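Local coordinates for GH3 beta-N-acetylglucosaminidase (PDB 6K5J), which hydrolyses terminal N-acetyl-beta-D-glucosamine residues as a bacterial family 3 glycoside hydrolase, probably releasing them from chitin-derived oligosaccharides and related glycans, at residues 133-145 / 152-165. Residues are numbered along the deposited sequence; the frame is centred on the assembly and turned at random.
Sequences NFAPSLDINNNPG and RSYGGTAELVARLG. With NAG (2-acetamido-2-deoxy-beta-D-glucopyranose), chain B.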
ATOM      1  N   ASN A 133      -0.636   5.167  10.082  1.00 18.06           N
ATOM      2  CA  ASN A 133      -0.304   4.396   8.887  1.00 18.36           C
ATOM      3  C   ASN A 133      -1.405   4.632   7.873  1.00 19.93           C
ATOM      4  O   ASN A 133      -2.589   4.599   8.224  1.00 17.71           O
ATOM      5  CB  ASN A 133      -0.168   2.888   9.205  1.00 17.06           C
ATOM      6  CG  ASN A 133       0.514   2.087   8.086  1.00 18.57           C
ATOM      7  OD1 ASN A 133       1.065   2.651   7.144  1.00 17.37           O
ATOM      8  ND2 ASN A 133       0.496   0.758   8.216  1.00 18.65           N
ATOM      9  N   PHE A 134      -1.028   4.886   6.626  1.00 18.77           N
ATOM     10  CA  PHE A 134      -2.035   4.994   5.576  1.00 18.65           C
ATOM     11  C   PHE A 134      -2.336   3.592   5.051  1.00 20.51           C
ATOM     12  O   PHE A 134      -1.952   3.189   3.952  1.00 19.03           O
ATOM     13  CB  PHE A 134      -1.582   5.965   4.497  1.00 17.34           C
ATOM     14  CG  PHE A 134      -1.605   7.397   4.949  1.00 18.20           C
ATOM     15  CD1 PHE A 134      -2.529   7.809   5.904  1.00 20.86           C
ATOM     16  CD2 PHE A 134      -0.722   8.322   4.440  1.00 22.82           C
ATOM     17  CE1 PHE A 134      -2.581   9.127   6.332  1.00 22.53           C
ATOM     18  CE2 PHE A 134      -0.761   9.651   4.870  1.00 22.63           C
ATOM     19  CZ  PHE A 134      -1.697  10.043   5.820  1.00 19.37           C
ATOM     20  N   ALA A 135      -3.049   2.853   5.892  1.00 17.43           N
ATOM     21  CA  ALA A 135      -3.383   1.454   5.681  1.00 18.76           C
ATOM     22  C   ALA A 135      -4.448   1.074   6.703  1.00 15.38           C
ATOM     23  O   ALA A 135      -4.532   1.705   7.761  1.00 17.72           O
ATOM     24  CB  ALA A 135      -2.142   0.556   5.827  1.00 15.21           C
ATOM     25  N   PRO A 136      -5.263   0.040   6.419  1.00 15.72           N
ATOM     26  CA  PRO A 136      -5.227  -0.807   5.227  1.00 17.12           C
ATOM     27  C   PRO A 136      -6.055  -0.253   4.068  1.00 21.01           C
ATOM     28  O   PRO A 136      -7.034   0.461   4.288  1.00 16.81           O
ATOM     29  CB  PRO A 136      -5.839  -2.122   5.720  1.00 17.57           C
ATOM     30  CG  PRO A 136      -6.894  -1.661   6.701  1.00 19.31           C
ATOM     31  CD  PRO A 136      -6.306  -0.403   7.367  1.00 15.71           C
ATOM     32  N   SER A 137      -5.666  -0.598   2.844  1.00 16.22           N
ATOM     33  CA  SER A 137      -6.606  -0.483   1.738  1.00 19.03           C
ATOM     34  C   SER A 137      -7.807  -1.391   1.979  1.00 20.72           C
ATOM     35  O   SER A 137      -7.648  -2.589   2.234  1.00 18.30           O
ATOM     36  CB  SER A 137      -5.938  -0.869   0.421  1.00 18.09           C
ATOM     37  OG  SER A 137      -6.912  -1.051  -0.603  1.00 17.65           O
ATOM     38  N   LEU A 138      -9.010  -0.813   1.900  1.00 16.96           N
ATOM     39  CA  LEU A 138     -10.253  -1.566   1.839  1.00 17.06           C
ATOM     40  C   LEU A 138     -10.822  -1.583   0.429  1.00 17.18           C
ATOM     41  O   LEU A 138     -12.015  -1.858   0.244  1.00 19.55           O
ATOM     42  CB  LEU A 138     -11.281  -0.992   2.822  1.00 18.02           C
ATOM     43  CG  LEU A 138     -10.888  -1.068   4.302  1.00 17.51           C
ATOM     44  CD1 LEU A 138     -12.072  -0.630   5.177  1.00 17.87           C
ATOM     45  CD2 LEU A 138     -10.435  -2.486   4.671  1.00 16.47           C
ATOM     46  N   ASP A 139      -9.997  -1.276  -0.567  1.00 17.42           N
ATOM     47  CA  ASP A 139     -10.452  -1.370  -1.946  1.00 17.24           C
ATOM     48  C   ASP A 139     -10.692  -2.830  -2.314  1.00 20.74           C
ATOM     49  O   ASP A 139      -9.990  -3.734  -1.852  1.00 18.81           O
ATOM     50  CB  ASP A 139      -9.434  -0.727  -2.885  1.00 17.85           C
ATOM     51  CG  ASP A 139      -9.071   0.698  -2.471  1.00 20.23           C
ATOM     52  OD1 ASP A 139      -9.982   1.555  -2.393  1.00 19.05           O
ATOM     53  OD2 ASP A 139      -7.877   0.963  -2.224  1.00 18.76           O
ATOM     54  N   ILE A 140     -11.715  -3.057  -3.134  1.00 17.91           N
ATOM     55  CA  ILE A 140     -12.125  -4.394  -3.550  1.00 18.02           C
ATOM     56  C   ILE A 140     -11.763  -4.524  -5.023  1.00 18.81           C
ATOM     57  O   ILE A 140     -12.397  -3.897  -5.885  1.00 18.50           O
ATOM     58  CB  ILE A 140     -13.627  -4.635  -3.319  1.00 17.73           C
ATOM     59  CG1 ILE A 140     -13.988  -4.484  -1.839  1.00 18.06           C
ATOM     60  CG2 ILE A 140     -14.033  -6.033  -3.798  1.00 18.06           C
ATOM     61  CD1 ILE A 140     -15.479  -4.164  -1.594  1.00 21.02           C
ATOM     62  N   ASN A 141     -10.734  -5.320  -5.322  1.00 16.65           N
ATOM     63  CA  ASN A 141     -10.191  -5.398  -6.681  1.00 16.97           C
ATOM     64  C   ASN A 141     -11.009  -6.395  -7.499  1.00 20.77           C
ATOM     65  O   ASN A 141     -10.603  -7.529  -7.761  1.00 22.47           O
ATOM     66  CB  ASN A 141      -8.716  -5.780  -6.654  1.00 20.63           C
ATOM     67  CG  ASN A 141      -7.981  -5.344  -7.904  1.00 20.65           C
ATOM     68  OD1 ASN A 141      -7.466  -4.225  -7.979  1.00 20.15           O
ATOM     69  ND2 ASN A 141      -7.920  -6.229  -8.894  1.00 19.54           N
ATOM     70  N   ASN A 142     -12.207  -5.954  -7.882  1.00 20.03           N
ATOM     71  CA  ASN A 142     -13.115  -6.734  -8.716  1.00 22.39           C
ATOM     72  C   ASN A 142     -12.846  -6.540 -10.204  1.00 22.60           C
ATOM     73  O   ASN A 142     -13.536  -7.145 -11.031  1.00 21.49           O
ATOM     74  CB  ASN A 142     -14.563  -6.344  -8.419  1.00 21.08           C
ATOM     75  CG  ASN A 142     -14.837  -4.914  -8.784  1.00 24.12           C
ATOM     76  OD1 ASN A 142     -14.232  -4.006  -8.228  1.00 24.22           O
ATOM     77  ND2 ASN A 142     -15.708  -4.700  -9.764  1.00 29.61           N
ATOM     78  N   ASN A 143     -11.891  -5.689 -10.555  1.00 19.67           N
ATOM     79  CA  ASN A 143     -11.490  -5.464 -11.943  1.00 18.31           C
ATOM     80  C   ASN A 143     -10.053  -5.926 -12.131  1.00 17.69           C
ATOM     81  O   ASN A 143      -9.128  -5.266 -11.621  1.00 19.04           O
ATOM     82  CB  ASN A 143     -11.618  -3.984 -12.304  1.00 19.50           C
ATOM     83  CG  ASN A 143     -11.169  -3.687 -13.720  1.00 25.29           C
ATOM     84  OD1 ASN A 143     -10.892  -4.596 -14.510  1.00 22.71           O
ATOM     85  ND2 ASN A 143     -11.122  -2.408 -14.061  1.00 27.64           N
ATOM     86  N   PRO A 144      -9.798  -7.012 -12.867  1.00 21.53           N
ATOM     87  CA  PRO A 144      -8.411  -7.500 -12.984  1.00 16.69           C
ATOM     88  C   PRO A 144      -7.494  -6.527 -13.702  1.00 20.56           C
ATOM     89  O   PRO A 144      -6.273  -6.583 -13.491  1.00 20.62           O
ATOM     90  CB  PRO A 144      -8.558  -8.828 -13.749  1.00 18.03           C
ATOM     91  CG  PRO A 144      -9.870  -8.705 -14.496  1.00 19.53           C
ATOM     92  CD  PRO A 144     -10.757  -7.825 -13.640  1.00 19.38           C
ATOM     93  N   GLY A 145      -8.046  -5.615 -14.507  1.00 21.21           N
ATOM     94  CA  GLY A 145      -7.303  -4.552 -15.161  1.00 22.26           C
ATOM     95  C   GLY A 145      -6.911  -3.379 -14.287  1.00 23.68           C
ATOM     96  O   GLY A 145      -6.212  -2.485 -14.771  1.00 21.39           O
ATOM     97  N   ARG A 152      -2.630  -4.802  -3.768  1.00 17.57           N
ATOM     98  CA  ARG A 152      -2.862  -3.973  -2.587  1.00 16.66           C
ATOM     99  C   ARG A 152      -4.239  -4.197  -1.969  1.00 17.86           C
ATOM    100  O   ARG A 152      -4.475  -3.738  -0.848  1.00 18.19           O
ATOM    101  CB  ARG A 152      -2.696  -2.492  -2.942  1.00 17.41           C
ATOM    102  CG  ARG A 152      -1.287  -2.117  -3.349  1.00 18.27           C
ATOM    103  CD  ARG A 152      -1.273  -0.742  -3.998  1.00 17.99           C
ATOM    104  NE  ARG A 152      -1.494   0.303  -3.011  1.00 16.91           N
ATOM    105  CZ  ARG A 152      -1.849   1.551  -3.298  1.00 20.06           C
ATOM    106  NH1 ARG A 152      -2.063   1.914  -4.552  1.00 15.84           N
ATOM    107  NH2 ARG A 152      -1.982   2.442  -2.324  1.00 17.30           N
ATOM    108  N   SER A 153      -5.139  -4.890  -2.661  1.00 17.98           N
ATOM    109  CA  SER A 153      -6.449  -5.259  -2.147  1.00 15.40           C
ATOM    110  C   SER A 153      -6.411  -6.691  -1.628  1.00 17.05           C
ATOM    111  O   SER A 153      -5.716  -7.539  -2.190  1.00 17.39           O
ATOM    112  CB  SER A 153      -7.509  -5.148  -3.251  1.00 18.01           C
ATOM    113  OG  SER A 153      -8.672  -5.891  -2.919  1.00 18.96           O
ATOM    114  N   TYR A 154      -7.173  -6.970  -0.556  1.00 17.13           N
ATOM    115  CA  TYR A 154      -7.273  -8.360  -0.097  1.00 17.85           C
ATOM    116  C   TYR A 154      -7.919  -9.256  -1.152  1.00 18.58           C
ATOM    117  O   TYR A 154      -7.603 -10.447  -1.232  1.00 18.46           O
ATOM    118  CB  TYR A 154      -8.082  -8.468   1.199  1.00 16.46           C
ATOM    119  CG  TYR A 154      -7.552  -7.683   2.369  1.00 17.43           C
ATOM    120  CD1 TYR A 154      -6.393  -8.074   3.037  1.00 15.21           C
ATOM    121  CD2 TYR A 154      -8.224  -6.551   2.813  1.00 16.30           C
ATOM    122  CE1 TYR A 154      -5.916  -7.351   4.122  1.00 17.35           C
ATOM    123  CE2 TYR A 154      -7.756  -5.824   3.886  1.00 16.52           C
ATOM    124  CZ  TYR A 154      -6.612  -6.221   4.537  1.00 18.33           C
ATOM    125  OH  TYR A 154      -6.156  -5.478   5.593  1.00 21.60           O
ATOM    126  N   GLY A 155      -8.839  -8.725  -1.948  1.00 16.67           N
ATOM    127  CA  GLY A 155      -9.497  -9.564  -2.928  1.00 17.77           C
ATOM    128  C   GLY A 155     -10.721  -8.880  -3.504  1.00 18.43           C
ATOM    129  O   GLY A 155     -10.954  -7.689  -3.286  1.00 18.48           O
ATOM    130  N   GLY A 156     -11.502  -9.672  -4.233  1.00 18.29           N
ATOM    131  CA  GLY A 156     -12.594  -9.183  -5.048  1.00 18.63           C
ATOM    132  C   GLY A 156     -13.987  -9.270  -4.459  1.00 22.28           C
ATOM    133  O   GLY A 156     -14.957  -8.991  -5.174  1.00 20.19           O
ATOM    134  N   THR A 157     -14.136  -9.617  -3.183  1.00 20.96           N
ATOM    135  CA  THR A 157     -15.455  -9.626  -2.566  1.00 23.58           C
ATOM    136  C   THR A 157     -15.476  -8.705  -1.359  1.00 22.40           C
ATOM    137  O   THR A 157     -14.478  -8.565  -0.645  1.00 20.17           O
ATOM    138  CB  THR A 157     -15.891 -11.026  -2.126  1.00 20.17           C
ATOM    139  OG1 THR A 157     -14.958 -11.541  -1.174  1.00 21.21           O
ATOM    140  CG2 THR A 157     -16.000 -11.960  -3.320  1.00 24.97           C
ATOM    141  N   ALA A 158     -16.637  -8.085  -1.137  1.00 22.16           N
ATOM    142  CA  ALA A 158     -16.809  -7.241   0.036  1.00 20.99           C
ATOM    143  C   ALA A 158     -16.614  -8.037   1.320  1.00 22.93           C
ATOM    144  O   ALA A 158     -16.036  -7.533   2.289  1.00 22.25           O
ATOM    145  CB  ALA A 158     -18.195  -6.594   0.018  1.00 21.65           C
ATOM    146  N   GLU A 159     -17.083  -9.290   1.341  1.00 20.95           N
ATOM    147  CA  GLU A 159     -17.011 -10.087   2.563  1.00 23.80           C
ATOM    148  C   GLU A 159     -15.566 -10.327   2.987  1.00 22.16           C
ATOM    149  O   GLU A 159     -15.215 -10.164   4.161  1.00 21.46           O
ATOM    150  CB  GLU A 159     -17.738 -11.416   2.364  1.00 25.76           C
ATOM    151  CG  GLU A 159     -17.921 -12.211   3.642  1.00 34.98           C
ATOM    152  CD  GLU A 159     -16.747 -13.126   3.964  1.00 35.38           C
ATOM    153  OE1 GLU A 159     -15.898 -13.385   3.075  1.00 37.43           O
ATOM    154  OE2 GLU A 159     -16.675 -13.595   5.122  1.00 43.33           O
ATOM    155  N   LEU A 160     -14.717 -10.741   2.044  1.00 21.01           N
ATOM    156  CA  LEU A 160     -13.325 -11.034   2.378  1.00 21.94           C
ATOM    157  C   LEU A 160     -12.585  -9.771   2.800  1.00 19.73           C
ATOM    158  O   LEU A 160     -11.860  -9.769   3.802  1.00 19.87           O
ATOM    159  CB  LEU A 160     -12.625 -11.685   1.185  1.00 21.97           C
ATOM    160  CG  LEU A 160     -11.141 -11.983   1.424  1.00 22.18           C
ATOM    161  CD1 LEU A 160     -10.999 -13.135   2.399  1.00 20.89           C
ATOM    162  CD2 LEU A 160     -10.423 -12.280   0.105  1.00 22.75           C
ATOM    163  N   VAL A 161     -12.762  -8.685   2.044  1.00 19.91           N
ATOM    164  CA  VAL A 161     -12.082  -7.425   2.352  1.00 16.84           C
ATOM    165  C   VAL A 161     -12.533  -6.882   3.701  1.00 17.70           C
ATOM    166  O   VAL A 161     -11.714  -6.401   4.494  1.00 17.26           O
ATOM    167  CB  VAL A 161     -12.305  -6.412   1.210  1.00 18.05           C
ATOM    168  CG1 VAL A 161     -11.885  -5.004   1.626  1.00 16.55           C
ATOM    169  CG2 VAL A 161     -11.526  -6.837  -0.038  1.00 18.15           C
ATOM    170  N   ALA A 162     -13.835  -6.966   4.004  1.00 18.94           N
ATOM    171  CA  ALA A 162     -14.297  -6.482   5.303  1.00 19.62           C
ATOM    172  C   ALA A 162     -13.756  -7.340   6.441  1.00 20.07           C
ATOM    173  O   ALA A 162     -13.348  -6.815   7.482  1.00 20.04           O
ATOM    174  CB  ALA A 162     -15.831  -6.449   5.357  1.00 20.35           C
ATOM    175  N   ARG A 163     -13.759  -8.661   6.261  1.00 20.21           N
ATOM    176  CA  ARG A 163     -13.365  -9.567   7.335  1.00 23.11           C
ATOM    177  C   ARG A 163     -11.888  -9.397   7.677  1.00 22.93           C
ATOM    178  O   ARG A 163     -11.514  -9.303   8.854  1.00 22.09           O
ATOM    179  CB  ARG A 163     -13.669 -11.013   6.920  1.00 23.77           C
ATOM    180  CG  ARG A 163     -13.340 -12.049   7.976  1.00 30.26           C
ATOM    181  CD  ARG A 163     -14.062 -13.375   7.715  1.00 33.33           C
ATOM    182  NE  ARG A 163     -14.144 -13.701   6.290  1.00 36.47           N
ATOM    183  CZ  ARG A 163     -13.206 -14.372   5.629  1.00 30.28           C
ATOM    184  NH1 ARG A 163     -12.112 -14.763   6.265  1.00 31.78           N
ATOM    185  NH2 ARG A 163     -13.361 -14.644   4.342  1.00 33.00           N
ATOM    186  N   LEU A 164     -11.036  -9.335   6.659  1.00 19.68           N
ATOM    187  CA  LEU A 164      -9.608  -9.160   6.907  1.00 17.87           C
ATOM    188  C   LEU A 164      -9.276  -7.707   7.224  1.00 17.82           C
ATOM    189  O   LEU A 164      -8.435  -7.434   8.089  1.00 18.63           O
ATOM    190  CB  LEU A 164      -8.798  -9.624   5.691  1.00 18.57           C
ATOM    191  CG  LEU A 164      -8.382 -11.092   5.619  1.00 22.60           C
ATOM    192  CD1 LEU A 164      -9.565 -12.026   5.838  1.00 22.20           C
ATOM    193  CD2 LEU A 164      -7.694 -11.365   4.269  1.00 19.70           C
ATOM    194  N   GLY A 165      -9.936  -6.768   6.540  1.00 17.93           N
ATOM    195  CA  GLY A 165      -9.596  -5.362   6.705  1.00 17.22           C
ATOM    196  C   GLY A 165      -9.879  -4.821   8.092  1.00 20.39           C
ATOM    197  O   GLY A 165      -9.094  -4.032   8.620  1.00 18.96           O
TER
HETATM  198  C1  NAG B 601      -1.262   8.261  -3.125  1.00 22.67           C
HETATM  199  C2  NAG B 601      -1.823   6.834  -2.898  1.00 21.34           C
HETATM  200  C3  NAG B 601      -2.149   6.591  -1.413  1.00 20.23           C
HETATM  201  C4  NAG B 601      -0.997   7.015  -0.513  1.00 19.76           C
HETATM  202  C5  NAG B 601      -0.635   8.459  -0.816  1.00 22.04           C
HETATM  203  C6  NAG B 601       0.505   8.994   0.022  1.00 21.53           C
HETATM  204  C7  NAG B 601      -3.226   5.571  -4.490  1.00 21.16           C
HETATM  205  C8  NAG B 601      -4.534   5.549  -5.233  1.00 18.32           C
HETATM  206  N2  NAG B 601      -3.015   6.638  -3.712  1.00 18.72           N
HETATM  207  O1  NAG B 601      -0.720   8.311  -4.402  1.00 27.90           O
HETATM  208  O3  NAG B 601      -2.437   5.212  -1.199  1.00 18.61           O
HETATM  209  O4  NAG B 601      -1.369   6.891   0.855  1.00 18.22           O
HETATM  210  O5  NAG B 601      -0.218   8.536  -2.182  1.00 20.51           O
HETATM  211  O6  NAG B 601       1.743   8.394  -0.341  1.00 21.88           O
HETATM  212  O7  NAG B 601      -2.412   4.654  -4.575  1.00 20.36           O
HETATM  213  O   HOH W   1      -8.513  -4.519   0.335  1.00 16.05           O
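Ser153 OG donates to Asp139 O at 2.7 Å and accepts a hydrogen bond from Asn141 N at 3.2 Å, so one hydroxyl pins the chain on either side of Ile140. Its chi1 of 161° sets OG anti to the Ser153 backbone N and leaves it placed to accept from Gly155 N as well, an ST turn that brings the number of bonds on this oxygen to three. Asn141 N is shared: it also reaches Gly155 O at 3.1 Å, approaching from above that carbonyl's plane. A water completes the seam, donating to Ser137 O and Asp139 O while accepting from Tyr154 N.

Just before this junction, Ser137 OG accepts from Asp139 N and donates to Asp139 OD2, an ST turn in which the hydroxyl meets OD2 from above the carboxylate plane. Asp139 OD2 also bonds to His183, which itself contacts the bound N-acetylglucosamine, so Asp139 belongs to a second shell around the sugar. Arg152 is directly in the first shell: NH1 donates to the acetamido oxygen O7 of NAG at 2.8 Å, with the guanidinium edge-on to that group, and NH2 forms a salt bridge with Glu85.

Outward lies the apolar packing. Ile140 CG2 presses on the peptide of Gly156, 3.3 Å from its C, while CD1 rests on Ala158 and CG1 meets CG2 of Val161, the two side chains lying obliquely across each other. Leu138 CD2 lies 3.6 Å from Gly165 CA, using the absence of a side chain there. Tyr154 sends its OH to within 3.4 Å of Pro136 CB, and Leu164 CB covers one ring face.

Together they close a beta-alpha unit of the TIM-barrel-type domain: the loop leaving strand 132-133 folds against the start of helix 158-174, with strand 178-184 alongside and helix 213-222 packing on Leu138, Ile140, Ala158 and Val161.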